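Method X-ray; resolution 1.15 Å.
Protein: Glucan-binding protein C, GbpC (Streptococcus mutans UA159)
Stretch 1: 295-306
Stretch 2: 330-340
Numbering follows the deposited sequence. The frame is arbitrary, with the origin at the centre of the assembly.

Stretch 1 295-306: AATAYYGAGAMT
Stretch 2 330-340: ATNSAVAVPKD

Two segments of a chain can pack closely without sharing a single direct hydrogen bond, provided that small side chains fill the hollows and water joins the backbones. Residues 295-306 and 330-340 of the glucan-binding protein GbpC illustrate the principle: together they bury 407 Å², and no hydrogen bond passes directly between them.

The first stretch supplies a turned surface. After an extended Ala 295 (phi/psi -106/135), the chain winds through a short 3-10 segment at 298-300, with Ala 298 at -55/-30, Tyr 299 at -55/-27 and Tyr 300 at -64/-28. The tight winding is held by backbone bonds from Ala 298 N to Ala 295 O (3.1 Å), Tyr 300 N to Thr 297 O (2.9 Å), Gly 301 N to Ala 298 O (3.1 Å) and Ala 302 N to Tyr 299 O (3.1 Å). Gly 301 (-105/20) leads to Ala 302 (-120/150), and a strand follows from Gly 303 to Thr 306. The second stretch has no regular helix or strand. Ala 330 and Thr 331 (chi1 -179°, t) are extended, the chain bends at Ser 333 (-86/0), and Ala 334 N bonds to Asn 332 OD1 (3.0 Å). From Val 335 to Lys 339 it is extended again, with phi between -62 and -122 and psi between 112 and 173. It runs counter to the first: CA atoms pair as Ala 296 with Lys 339 (6.2 Å), Tyr 299 with Ala 336 (4.6 Å) and Ala 304 with Val 335 (6.5 Å).

The central bump is the methyl of Ala 336, directed toward the first stretch. It settles among small groups, Ala 336 CB lying 4.2 Å from Ala 298 CB and 3.8 Å from Ala 302 CB. Alongside it the second backbone nears Tyr 299, whose CB is 3.5 Å from Ala 336 O and 3.4 Å from Val 337 C. Ala 336 O is buried without a hydrogen-bonding partner.

Tyr 299, with chi1 77° (p) and chi2 -86°, offers a flat surface to Pro 338. Pro 338 CB, in a C-gamma exo ring, lies 4.1 Å from the centroid of the Tyr 299 ring and only 8° off its normal, a CH-pi contact in which an aliphatic C-H group lies over the pi cloud. Pro 338 CD also lies 4.0 Å from Tyr 299 CB. Farther along, Ala 304 CB packs against Val 335 CG1 (chi1 178°, t) at 3.8 Å, an apolar contact. Met 305 (p, t, t) starts sideways, but its end comes nearer: Met 305 CE is 4.1 Å from Thr 331 OG1, a van der Waals contact, the hydroxyl being hydrogen-bonded elsewhere in the structure.

Water spans the remaining gaps. One molecule donates to Ala 296 O (2.8 Å) and Val 337 O (2.7 Å) while accepting from Tyr 299 N (3.1 Å). A second donates to Ala 296 O (2.6 Å) and accepts from Lys 339 N (3.0 Å); a third similarly links Gly 303 O (2.9 Å) to Ala 336 N (3.0 Å). Alanine methyls and the Tyr 299-Pro 338 pair shape the contact, and three waters link the backbones.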

# COMPACT_ATOMS: atom_id res chain seq x y z
N ALA A 295 1.60 -0.51 -10.74
CA ALA A 295 0.68 -1.38 -11.48
C ALA A 295 -0.66 -0.71 -11.78
O ALA A 295 -1.30 -0.16 -10.89
CB ALA A 295 0.41 -2.66 -10.67
N ALA A 296 -1.14 -0.86 -13.03
CA ALA A 296 -2.50 -0.43 -13.35
C ALA A 296 -3.54 -1.24 -12.58
O ALA A 296 -4.69 -0.78 -12.43
CB ALA A 296 -2.77 -0.65 -14.83
N THR A 297 -3.19 -2.40 -12.04
CA THR A 297 -4.11 -3.22 -11.27
C THR A 297 -4.06 -2.91 -9.76
O THR A 297 -4.68 -3.66 -9.00
CB THR A 297 -3.81 -4.70 -11.51
OG1 THR A 297 -2.40 -4.86 -11.32
CG2 THR A 297 -4.23 -5.14 -12.94
N ALA A 298 -3.41 -1.83 -9.34
CA ALA A 298 -3.36 -1.50 -7.91
C ALA A 298 -4.76 -1.39 -7.30
O ALA A 298 -4.94 -1.69 -6.11
CB ALA A 298 -2.57 -0.22 -7.70
N TYR A 299 -5.77 -0.99 -8.08
CA TYR A 299 -7.13 -0.85 -7.57
C TYR A 299 -7.61 -2.13 -6.92
O TYR A 299 -8.46 -2.10 -6.03
CB TYR A 299 -8.11 -0.43 -8.70
CG TYR A 299 -8.48 -1.58 -9.60
CD1 TYR A 299 -7.69 -1.94 -10.70
CD2 TYR A 299 -9.59 -2.37 -9.30
CE1 TYR A 299 -8.00 -3.03 -11.50
CE2 TYR A 299 -9.91 -3.47 -10.09
CZ TYR A 299 -9.10 -3.80 -11.19
OH TYR A 299 -9.36 -4.87 -11.98
N TYR A 300 -7.07 -3.28 -7.36
CA TYR A 300 -7.61 -4.54 -6.90
C TYR A 300 -7.43 -4.72 -5.40
O TYR A 300 -8.20 -5.46 -4.77
CB TYR A 300 -6.94 -5.68 -7.66
CG TYR A 300 -7.33 -7.05 -7.22
CD1 TYR A 300 -8.65 -7.54 -7.40
CD2 TYR A 300 -6.39 -7.90 -6.65
CE1 TYR A 300 -9.00 -8.80 -6.97
CE2 TYR A 300 -6.73 -9.18 -6.26
CZ TYR A 300 -8.02 -9.63 -6.42
OH TYR A 300 -8.36 -10.91 -6.00
N GLY A 301 -6.39 -4.11 -4.82
CA GLY A 301 -6.15 -4.23 -3.40
C GLY A 301 -6.51 -2.98 -2.63
O GLY A 301 -6.04 -2.82 -1.49
N ALA A 302 -7.35 -2.11 -3.18
CA ALA A 302 -7.50 -0.78 -2.62
C ALA A 302 -8.93 -0.46 -2.17
O ALA A 302 -9.91 -0.93 -2.75
CB ALA A 302 -7.14 0.27 -3.65
N GLY A 303 -9.01 0.38 -1.14
CA GLY A 303 -10.21 1.10 -0.80
C GLY A 303 -9.93 2.59 -0.85
O GLY A 303 -8.84 3.03 -1.22
N ALA A 304 -10.89 3.39 -0.43
CA ALA A 304 -10.72 4.82 -0.31
C ALA A 304 -11.70 5.32 0.73
O ALA A 304 -12.57 4.57 1.18
CB ALA A 304 -11.00 5.52 -1.63
N MET A 305 -11.56 6.60 1.10
CA MET A 305 -12.45 7.20 2.07
C MET A 305 -12.73 8.63 1.69
O MET A 305 -11.89 9.32 1.11
CB MET A 305 -11.94 7.14 3.50
CG MET A 305 -10.62 7.83 3.72
SD MET A 305 -10.19 7.77 5.50
CE MET A 305 -8.49 8.34 5.44
N THR A 306 -13.91 9.12 2.09
CA THR A 306 -14.12 10.56 2.28
C THR A 306 -13.63 10.86 3.68
O THR A 306 -14.23 10.38 4.67
CB THR A 306 -15.58 10.92 2.10
OG1 THR A 306 -15.99 10.59 0.76
CG2 THR A 306 -15.78 12.41 2.34
N ALA A 330 0.21 4.03 3.81
CA ALA A 330 0.23 5.38 3.31
C ALA A 330 -1.19 5.81 3.01
O ALA A 330 -2.03 4.98 2.62
CB ALA A 330 1.12 5.56 2.08
N THR A 331 -1.48 7.08 3.22
CA THR A 331 -2.75 7.60 2.71
C THR A 331 -2.48 9.00 2.17
O THR A 331 -1.71 9.77 2.72
CB THR A 331 -3.86 7.59 3.82
OG1 THR A 331 -5.08 8.10 3.24
CG2 THR A 331 -3.48 8.48 4.99
N ASN A 332 -3.12 9.31 1.06
CA ASN A 332 -2.84 10.51 0.28
C ASN A 332 -4.02 10.66 -0.69
O ASN A 332 -4.98 9.90 -0.61
CB ASN A 332 -1.47 10.39 -0.37
CG ASN A 332 -1.33 9.11 -1.08
OD1 ASN A 332 -2.21 8.74 -1.91
ND2 ASN A 332 -0.31 8.35 -0.72
N SER A 333 -3.93 11.60 -1.61
CA SER A 333 -5.05 11.82 -2.53
C SER A 333 -5.01 10.94 -3.75
O SER A 333 -5.94 11.01 -4.56
CB SER A 333 -5.12 13.28 -2.96
OG SER A 333 -3.96 13.67 -3.67
N ALA A 334 -4.00 10.07 -3.89
CA ALA A 334 -3.86 9.26 -5.10
C ALA A 334 -4.62 7.95 -4.95
O ALA A 334 -4.07 6.87 -4.68
CB ALA A 334 -2.40 9.04 -5.40
N VAL A 335 -5.92 8.04 -5.10
CA VAL A 335 -6.78 6.88 -5.03
C VAL A 335 -6.52 5.96 -6.22
O VAL A 335 -6.43 6.42 -7.36
CB VAL A 335 -8.25 7.35 -4.97
CG1 VAL A 335 -9.21 6.15 -4.96
CG2 VAL A 335 -8.48 8.26 -3.75
N ALA A 336 -6.43 4.66 -5.95
CA ALA A 336 -6.19 3.63 -6.97
C ALA A 336 -7.54 3.19 -7.54
O ALA A 336 -8.33 2.53 -6.85
CB ALA A 336 -5.48 2.45 -6.31
N VAL A 337 -7.78 3.53 -8.80
CA VAL A 337 -9.03 3.17 -9.48
C VAL A 337 -8.72 2.31 -10.69
O VAL A 337 -7.58 2.31 -11.20
CB VAL A 337 -9.84 4.42 -9.90
CG1 VAL A 337 -10.28 5.19 -8.66
CG2 VAL A 337 -9.04 5.27 -10.86
N PRO A 338 -9.69 1.56 -11.20
CA PRO A 338 -9.44 0.80 -12.44
C PRO A 338 -9.12 1.73 -13.60
O PRO A 338 -9.70 2.81 -13.72
CB PRO A 338 -10.77 0.10 -12.69
CG PRO A 338 -11.62 0.31 -11.57
CD PRO A 338 -11.06 1.37 -10.67
N LYS A 339 -8.23 1.26 -14.48
CA LYS A 339 -7.75 2.02 -15.61
C LYS A 339 -8.07 1.24 -16.89
O LYS A 339 -8.51 0.08 -16.86
CB LYS A 339 -6.24 2.23 -15.52
CG LYS A 339 -5.74 2.81 -14.24
CD LYS A 339 -6.11 4.20 -14.04
CE LYS A 339 -5.62 4.68 -12.69
NZ LYS A 339 -5.87 6.14 -12.54
N ASP A 340 -7.81 1.89 -18.02
CA ASP A 340 -8.12 1.28 -19.30
C ASP A 340 -7.12 0.16 -19.57
O ASP A 340 -5.91 0.42 -19.66
CB ASP A 340 -7.95 2.39 -20.34
CG ASP A 340 -8.29 1.95 -21.74
OD1 ASP A 340 -8.50 0.76 -22.00
OD2 ASP A 340 -8.32 2.85 -22.62
O HOH W 1 -5.29 1.05 -10.36
O HOH W 2 -6.58 -1.27 -14.19
O HOH W 3 -6.82 3.92 -3.12